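Long-range contacts in thiol peroxidase (Mycobacterium tuberculosis, PDB 1XVQ), which probably reduces hydrogen peroxide and organic hydroperoxides to water and alcohols at the expense of thioredoxin, protecting the cell against oxidative stress: residues I4-G8 with D121-A125; F27-G31 with A104-D109; L128-I132 with T144-P148. All blocks are in the same frame, centred on the assembly; numbering follows the deposited sequence.

Contact 1 (I4-G8 with D121-A125); sequences ITLRG and DGPMA
Pro123, Arg7 and Thr5 carry most of this surface contact, which buries 240 Å². Residues 4-8 run in an extended, irregular conformation past a type I beta turn from Gly122 to Ala125, closed by Ala125 N to Gly122 O at 3.1 Å. The nearest CA pairs are Thr5-Pro123 (5.6 Å) and Arg7-Gly122 (5.5 Å). Gly122, at phi 83° and psi 179°, adopts angles that favour glycine, and a CB there would clash with Pro123 CD. Thr5 (chi1 m) puts CG2 3.3 Å from Pro123 N and 3.5 Å from Pro123 CD. Leu6 O approaches Pro123 CD at 3.2 Å, and Arg7 CB meets Pro123 CG at 3.7 Å. The Arg7 chain is extended (t, t, t), so Met124 CE (Met124 m, m, m) lies over one guanidinium face, 4.1 Å from Arg7 NH1. The N-terminal segment before strand 28-30 packs on the loop between helix 111-114 and strand 131-135 by van der Waals contact of methyl, methylene and proline-ring groups, without a hydrogen bond to fix its register.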
loop_
_atom_site.group_PDB
_atom_site.type_symbol
_atom_site.label_atom_id
_atom_site.label_comp_id
_atom_site.label_asym_id
_atom_site.label_seq_id
_atom_site.Cartn_x
_atom_site.Cartn_y
_atom_site.Cartn_z
ATOM N N ILE A 4 18.230 -19.584 -11.659
ATOM C CA ILE A 4 17.473 -18.352 -11.351
ATOM C C ILE A 4 16.093 -18.669 -10.818
ATOM O O ILE A 4 15.476 -19.624 -11.272
ATOM C CB ILE A 4 17.303 -17.449 -12.575
ATOM C CG1 ILE A 4 18.669 -16.870 -12.954
ATOM C CG2 ILE A 4 16.291 -16.351 -12.258
ATOM C CD1 ILE A 4 18.659 -15.817 -14.037
ATOM N N THR A 5 15.623 -17.901 -9.820
ATOM C CA THR A 5 14.263 -18.063 -9.283
ATOM C C THR A 5 13.498 -17.089 -10.177
ATOM O O THR A 5 13.528 -15.871 -9.959
ATOM C CB THR A 5 14.154 -17.604 -7.781
ATOM O OG1 THR A 5 14.829 -18.557 -6.942
ATOM C CG2 THR A 5 12.686 -17.502 -7.336
ATOM N N LEU A 6 12.855 -17.628 -11.212
ATOM C CA LEU A 6 12.106 -16.820 -12.167
ATOM C C LEU A 6 10.893 -16.203 -11.504
ATOM O O LEU A 6 10.410 -16.709 -10.491
ATOM C CB LEU A 6 11.639 -17.707 -13.328
ATOM C CG LEU A 6 12.754 -18.389 -14.120
ATOM C CD1 LEU A 6 12.153 -19.431 -15.105
ATOM C CD2 LEU A 6 13.542 -17.318 -14.862
ATOM N N ARG A 7 10.368 -15.138 -12.105
ATOM C CA ARG A 7 9.200 -14.495 -11.526
ATOM C C ARG A 7 7.934 -14.884 -12.271
ATOM O O ARG A 7 7.799 -14.573 -13.451
ATOM C CB ARG A 7 9.370 -12.979 -11.562
ATOM C CG ARG A 7 8.219 -12.219 -10.880
ATOM C CD ARG A 7 8.465 -10.708 -10.950
ATOM N NE ARG A 7 7.304 -9.938 -10.512
ATOM C CZ ARG A 7 7.194 -8.610 -10.595
ATOM N NH1 ARG A 7 8.181 -7.877 -11.097
ATOM N NH2 ARG A 7 6.084 -8.012 -10.186
ATOM N N GLY A 8 7.026 -15.567 -11.582
ATOM C CA GLY A 8 5.771 -15.966 -12.197
ATOM C C GLY A 8 4.852 -14.782 -12.510
ATOM O O GLY A 8 4.918 -13.731 -11.867
ATOM N N ASP A 121 6.152 -16.262 -2.724
ATOM C CA ASP A 121 7.165 -17.040 -3.420
ATOM C C ASP A 121 7.838 -16.244 -4.511
ATOM O O ASP A 121 7.502 -15.093 -4.750
ATOM C CB ASP A 121 6.499 -18.284 -3.997
ATOM C CG ASP A 121 5.210 -17.959 -4.715
ATOM O OD1 ASP A 121 5.184 -16.956 -5.460
ATOM O OD2 ASP A 121 4.218 -18.706 -4.537
ATOM N N GLY A 122 8.807 -16.860 -5.190
ATOM C CA GLY A 122 9.475 -16.168 -6.266
ATOM C C GLY A 122 10.586 -15.244 -5.802
ATOM O O GLY A 122 10.828 -15.119 -4.601
ATOM N N PRO A 123 11.275 -14.569 -6.726
ATOM C CA PRO A 123 12.369 -13.655 -6.381
ATOM C C PRO A 123 11.980 -12.496 -5.466
ATOM O O PRO A 123 12.832 -11.944 -4.771
ATOM C CB PRO A 123 12.864 -13.162 -7.745
ATOM C CG PRO A 123 11.617 -13.223 -8.597
ATOM C CD PRO A 123 11.040 -14.571 -8.184
ATOM N N MET A 124 10.701 -12.150 -5.460
ATOM C CA MET A 124 10.230 -11.024 -4.651
ATOM C C MET A 124 9.596 -11.440 -3.350
ATOM O O MET A 124 8.892 -10.628 -2.720
ATOM C CB MET A 124 9.203 -10.253 -5.460
ATOM C CG MET A 124 9.698 -10.032 -6.848
ATOM S SD MET A 124 10.628 -8.567 -6.816
ATOM C CE MET A 124 9.183 -7.484 -7.155
ATOM N N ALA A 125 9.786 -12.700 -2.968
ATOM C CA ALA A 125 9.196 -13.227 -1.722
ATOM C C ALA A 125 9.554 -12.294 -0.551
ATOM O O ALA A 125 10.698 -11.873 -0.438
ATOM C CB ALA A 125 9.747 -14.635 -1.441
#

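Contact 2 (F27-G31 with A104-D109); sequences FTLTG and ASAFRD
Thr30 and Ser105 form a single antiparallel bridge, a hydrogen-bonded pair (CA-CA 5.1 Å). Thr30 N donates to Ser105 O at 2.9 Å, and Ser105 N to Thr30 O at 2.9 Å. The bridge ties short strand 28-30, of the two-stranded sheet with 36-38, to the loop before helix 111-114. Ala104 and Ser105 are extended, and the chain turns from Ala106 (psi 19°), bringing Asp109 back towards Thr28. Ser105 OG (chi1 t) accepts from Phe107 N at 3.2 Å, an ST turn, and is hydrogen-bonded to Asp84 O. A water inside the bend donates to Ser105 O (2.9 Å) and Asp109 OD1 (2.6 Å), accepts from Arg108 N (2.9 Å) and hydrogen-bonds to Thr30 OG1 (2.8 Å). Thr30 chi1, m, places OG1 for this water and for a weak hydrogen bond from Arg108 NE (3.3 Å). Asp109 OD2, Ala104 O and Ala106 O are hydrogen-bonded to Phe111 N, Gln89 NE2 and Lys83 NZ respectively. Leu29 CD1 and CD2 (m, t) add apolar contact, 3.8 Å from Ala104 CB and Ala106 CB respectively. Leu29 pairs by backbone with Ile37; Thr30 and Phe107 lean on Pro86 of helix 86-89, Leu29 and Ala106 on Phe111 of helix 111-114.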
loop_
_atom_site.group_PDB
_atom_site.type_symbol
_atom_site.label_atom_id
_atom_site.label_comp_id
_atom_site.label_asym_id
_atom_site.label_seq_id
_atom_site.Cartn_x
_atom_site.Cartn_y
_atom_site.Cartn_z
ATOM N N PHE A 27 -2.470 -1.110 12.391
ATOM C CA PHE A 27 -1.084 -1.269 11.946
ATOM C C PHE A 27 -0.171 -0.315 12.683
ATOM O O PHE A 27 -0.612 0.715 13.213
ATOM C CB PHE A 27 -0.938 -1.074 10.422
ATOM C CG PHE A 27 -1.432 0.248 9.925
ATOM C CD1 PHE A 27 -0.674 1.403 10.090
ATOM C CD2 PHE A 27 -2.655 0.336 9.272
ATOM C CE1 PHE A 27 -1.123 2.636 9.608
ATOM C CE2 PHE A 27 -3.108 1.560 8.784
ATOM C CZ PHE A 27 -2.355 2.706 8.948
ATOM N N THR A 28 1.102 -0.683 12.721
ATOM C CA THR A 28 2.135 0.113 13.353
ATOM C C THR A 28 3.356 0.084 12.437
ATOM O O THR A 28 4.286 -0.709 12.630
ATOM C CB THR A 28 2.517 -0.472 14.735
ATOM O OG1 THR A 28 2.941 -1.829 14.563
ATOM C CG2 THR A 28 1.322 -0.453 15.687
ATOM N N LEU A 29 3.346 0.950 11.438
ATOM C CA LEU A 29 4.433 1.031 10.460
ATOM C C LEU A 29 5.554 1.898 11.020
ATOM O O LEU A 29 5.424 2.434 12.116
ATOM C CB LEU A 29 3.888 1.625 9.151
ATOM C CG LEU A 29 2.903 0.681 8.437
ATOM C CD1 LEU A 29 2.089 1.460 7.400
ATOM C CD2 LEU A 29 3.666 -0.460 7.772
ATOM N N THR A 30 6.659 1.997 10.293
ATOM C CA THR A 30 7.791 2.810 10.743
ATOM C C THR A 30 7.989 3.980 9.803
ATOM O O THR A 30 8.008 3.823 8.576
ATOM C CB THR A 30 9.095 1.973 10.803
ATOM O OG1 THR A 30 8.907 0.891 11.709
ATOM C CG2 THR A 30 10.270 2.825 11.306
ATOM N N GLY A 31 8.134 5.162 10.393
ATOM C CA GLY A 31 8.312 6.374 9.616
ATOM C C GLY A 31 9.751 6.757 9.354
ATOM O O GLY A 31 10.685 6.085 9.821
ATOM N N ALA A 104 5.881 4.959 4.319
ATOM C CA ALA A 104 5.865 4.256 5.592
ATOM C C ALA A 104 6.450 2.885 5.272
ATOM O O ALA A 104 6.100 2.274 4.270
ATOM C CB ALA A 104 4.464 4.114 6.123
ATOM N N SER A 105 7.325 2.414 6.144
ATOM C CA SER A 105 8.012 1.139 5.951
ATOM C C SER A 105 7.473 0.033 6.859
ATOM O O SER A 105 7.254 0.247 8.050
ATOM C CB SER A 105 9.507 1.348 6.224
ATOM O OG SER A 105 10.193 0.107 6.283
ATOM N N ALA A 106 7.289 -1.160 6.282
ATOM C CA ALA A 106 6.810 -2.334 7.015
ATOM C C ALA A 106 7.972 -3.260 7.402
ATOM O O ALA A 106 7.730 -4.420 7.709
ATOM C CB ALA A 106 5.822 -3.142 6.123
ATOM N N PHE A 107 9.205 -2.756 7.406
ATOM C CA PHE A 107 10.348 -3.632 7.655
ATOM C C PHE A 107 10.360 -4.354 8.999
ATOM O O PHE A 107 10.911 -5.448 9.101
ATOM C CB PHE A 107 11.666 -2.869 7.416
ATOM C CG PHE A 107 12.233 -2.194 8.639
ATOM C CD1 PHE A 107 13.149 -2.858 9.448
ATOM C CD2 PHE A 107 11.874 -0.885 8.948
ATOM C CE1 PHE A 107 13.716 -2.222 10.562
ATOM C CE2 PHE A 107 12.441 -0.234 10.060
ATOM C CZ PHE A 107 13.364 -0.909 10.859
ATOM N N ARG A 108 9.718 -3.771 10.024
ATOM C CA ARG A 108 9.703 -4.434 11.325
ATOM C C ARG A 108 8.333 -4.587 11.981
ATOM O O ARG A 108 8.216 -4.629 13.201
ATOM C CB ARG A 108 10.708 -3.737 12.278
ATOM C CG ARG A 108 10.366 -2.277 12.582
ATOM C CD ARG A 108 11.340 -1.699 13.628
ATOM N NE ARG A 108 11.108 -0.270 13.857
ATOM C CZ ARG A 108 12.056 0.604 14.202
ATOM N NH1 ARG A 108 13.315 0.205 14.356
ATOM N NH2 ARG A 108 11.736 1.873 14.420
ATOM N N ASP A 109 7.285 -4.735 11.170
ATOM C CA ASP A 109 5.968 -4.917 11.730
ATOM C C ASP A 109 5.212 -5.890 10.844
ATOM O O ASP A 109 5.696 -6.289 9.764
ATOM C CB ASP A 109 5.216 -3.580 11.877
ATOM C CG ASP A 109 4.851 -2.976 10.549
ATOM O OD1 ASP A 109 5.677 -2.251 9.962
ATOM O OD2 ASP A 109 3.729 -3.260 10.096
HETATM O O HOH W 1 8.116 -1.370 10.326
#

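Contact 3 (L128-I132 with T144-P148); sequences LARAI and TELVP
Strands 131-135 and 141-146 pair antiparallel here, the end-to-end directions of residues 129-132 and 144-147 lying 139° apart. Ile132 and Glu145 are a hydrogen-bonded pair (CA-CA 5.2 Å): Ile132 N donates to Glu145 O at 2.9 Å and Glu145 N to Ile132 O at 3.0 Å. Ala131 and Leu146 form the adjoining non-hydrogen-bonded pair. The pairing continues past the strand ends, with Val147 N donating to Arg130 O at 3.2 Å and a water donating to both Arg130 O (2.8 Å) and Val147 O (2.7 Å).

Ala131 and Leu146 point to one face of the sheet. Leu146 (chi1 t, chi2 p) brings CD1 to 3.7 Å from Ala129 CB and 4.3 Å from Ala131 CB, covering two small residues with one methyl. Ile132 and Glu145 occupy the other face. Ile132 (m, t) packs there on Tyr156 and Ala159 of helix 156-165, whereas Glu145 is extended (t, t) and its OE1 is hydrogen-bonded to Asn155 N. Val147, chi1 t, sets CG2 4.0 Å from Arg130 CG. Arg130 bends at chi2 (t, p, t, chi4 94°), so its guanidinium leads away from the partner segment: NH1 hydrogen-bonds to Ile51 O, NH2 to Tyr156 OH, and the group makes a cation-pi contact with Phe52. The Arg130 side chain lies about 10 Å from that of Cys60, the predicted peroxidatic cysteine. The pairing belongs to the edge beta hairpin of the thioredoxin fold, whose inner strand 131-135 lies against strand 47-51.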
loop_
_atom_site.group_PDB
_atom_site.type_symbol
_atom_site.label_atom_id
_atom_site.label_comp_id
_atom_site.label_asym_id
_atom_site.label_seq_id
_atom_site.Cartn_x
_atom_site.Cartn_y
_atom_site.Cartn_z
ATOM N N LEU A 128 6.146 -6.561 -0.382
ATOM C CA LEU A 128 4.697 -6.431 -0.459
ATOM C C LEU A 128 4.262 -6.349 -1.909
ATOM O O LEU A 128 4.898 -5.666 -2.700
ATOM C CB LEU A 128 4.253 -5.137 0.220
ATOM C CG LEU A 128 4.828 -4.986 1.621
ATOM C CD1 LEU A 128 4.121 -3.757 2.252
ATOM C CD2 LEU A 128 4.557 -6.265 2.493
ATOM N N ALA A 129 3.172 -7.030 -2.247
ATOM C CA ALA A 129 2.680 -6.982 -3.635
ATOM C C ALA A 129 2.033 -5.636 -3.961
ATOM O O ALA A 129 1.528 -4.933 -3.058
ATOM C CB ALA A 129 1.665 -8.085 -3.866
ATOM N N ARG A 130 2.039 -5.275 -5.248
ATOM C CA ARG A 130 1.389 -4.020 -5.665
ATOM C C ARG A 130 -0.111 -4.138 -5.302
ATOM O O ARG A 130 -0.809 -5.067 -5.720
ATOM C CB ARG A 130 1.515 -3.811 -7.164
ATOM C CG ARG A 130 0.993 -2.422 -7.593
ATOM C CD ARG A 130 1.942 -1.293 -7.178
ATOM N NE ARG A 130 1.419 0.029 -7.556
ATOM C CZ ARG A 130 0.698 0.819 -6.759
ATOM N NH1 ARG A 130 0.394 0.452 -5.503
ATOM N NH2 ARG A 130 0.259 1.989 -7.217
ATOM N N ALA A 131 -0.607 -3.187 -4.523
ATOM C CA ALA A 131 -1.987 -3.267 -4.073
ATOM C C ALA A 131 -2.445 -1.912 -3.584
ATOM O O ALA A 131 -1.635 -1.034 -3.294
ATOM C CB ALA A 131 -2.075 -4.262 -2.924
ATOM N N ILE A 132 -3.756 -1.770 -3.497
ATOM C CA ILE A 132 -4.354 -0.543 -3.009
ATOM C C ILE A 132 -5.421 -0.889 -1.994
ATOM O O ILE A 132 -6.259 -1.760 -2.221
ATOM C CB ILE A 132 -4.986 0.295 -4.168
ATOM C CG1 ILE A 132 -3.858 0.994 -4.967
ATOM C CG2 ILE A 132 -5.938 1.340 -3.607
ATOM C CD1 ILE A 132 -4.327 1.755 -6.230
ATOM N N THR A 144 -10.537 -2.502 -2.007
ATOM C CA THR A 144 -9.256 -3.164 -2.094
ATOM C C THR A 144 -9.002 -3.669 -3.510
ATOM O O THR A 144 -9.930 -3.917 -4.277
ATOM C CB THR A 144 -9.132 -4.415 -1.172
ATOM O OG1 THR A 144 -10.038 -5.446 -1.616
ATOM C CG2 THR A 144 -9.421 -4.067 0.250
ATOM N N GLU A 145 -7.729 -3.729 -3.859
ATOM C CA GLU A 145 -7.324 -4.324 -5.124
ATOM C C GLU A 145 -5.938 -4.884 -4.952
ATOM O O GLU A 145 -4.998 -4.147 -4.662
ATOM C CB GLU A 145 -7.269 -3.340 -6.307
ATOM C CG GLU A 145 -6.892 -4.132 -7.590
ATOM C CD GLU A 145 -6.480 -3.291 -8.775
ATOM O OE1 GLU A 145 -6.260 -2.071 -8.625
ATOM O OE2 GLU A 145 -6.354 -3.878 -9.881
ATOM N N LEU A 146 -5.807 -6.195 -5.113
ATOM C CA LEU A 146 -4.483 -6.813 -5.072
ATOM C C LEU A 146 -4.266 -7.054 -6.554
ATOM O O LEU A 146 -4.970 -7.888 -7.140
ATOM C CB LEU A 146 -4.526 -8.161 -4.344
ATOM C CG LEU A 146 -3.287 -9.039 -4.621
ATOM C CD1 LEU A 146 -2.042 -8.382 -4.036
ATOM C CD2 LEU A 146 -3.490 -10.434 -4.018
ATOM N N VAL A 147 -3.341 -6.324 -7.168
ATOM C CA VAL A 147 -3.137 -6.486 -8.598
ATOM C C VAL A 147 -2.755 -7.948 -8.836
ATOM O O VAL A 147 -1.759 -8.433 -8.318
ATOM C CB VAL A 147 -2.067 -5.528 -9.111
ATOM C CG1 VAL A 147 -1.938 -5.667 -10.632
ATOM C CG2 VAL A 147 -2.434 -4.091 -8.750
ATOM N N PRO A 148 -3.577 -8.676 -9.613
ATOM C CA PRO A 148 -3.368 -10.090 -9.921
ATOM C C PRO A 148 -2.152 -10.495 -10.731
ATOM O O PRO A 148 -1.723 -11.634 -10.633
ATOM C CB PRO A 148 -4.662 -10.471 -10.635
ATOM C CG PRO A 148 -4.916 -9.262 -11.427
ATOM C CD PRO A 148 -4.732 -8.170 -10.377
HETATM O O HOH W 2 0.278 -7.262 -7.049
#

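How the contacts relate
Along the chain, contact 2 falls wholly within the span enclosed by contact 1, between residues 8 and 121, while contact 3 follows both. Their centres are 24 Å (1 and 2), 17 Å (1 and 3) and 18 Å (2 and 3) apart. Contact 3 belongs to the four-stranded mixed sheet of the thioredoxin fold; contact 2, on strand 28-30 of the separate two-stranded sheet, lies across the chain's centre from it, yet the two meet in packing through Ala106 CB and Leu128 CD1, 4.3 Å apart. Contact 1 is peripheral, its centre about 20 Å from that of the chain: its nearest atoms are about 11 Å from contact 2, and 121-125 adjoins 128-132 in sequence with no other touch.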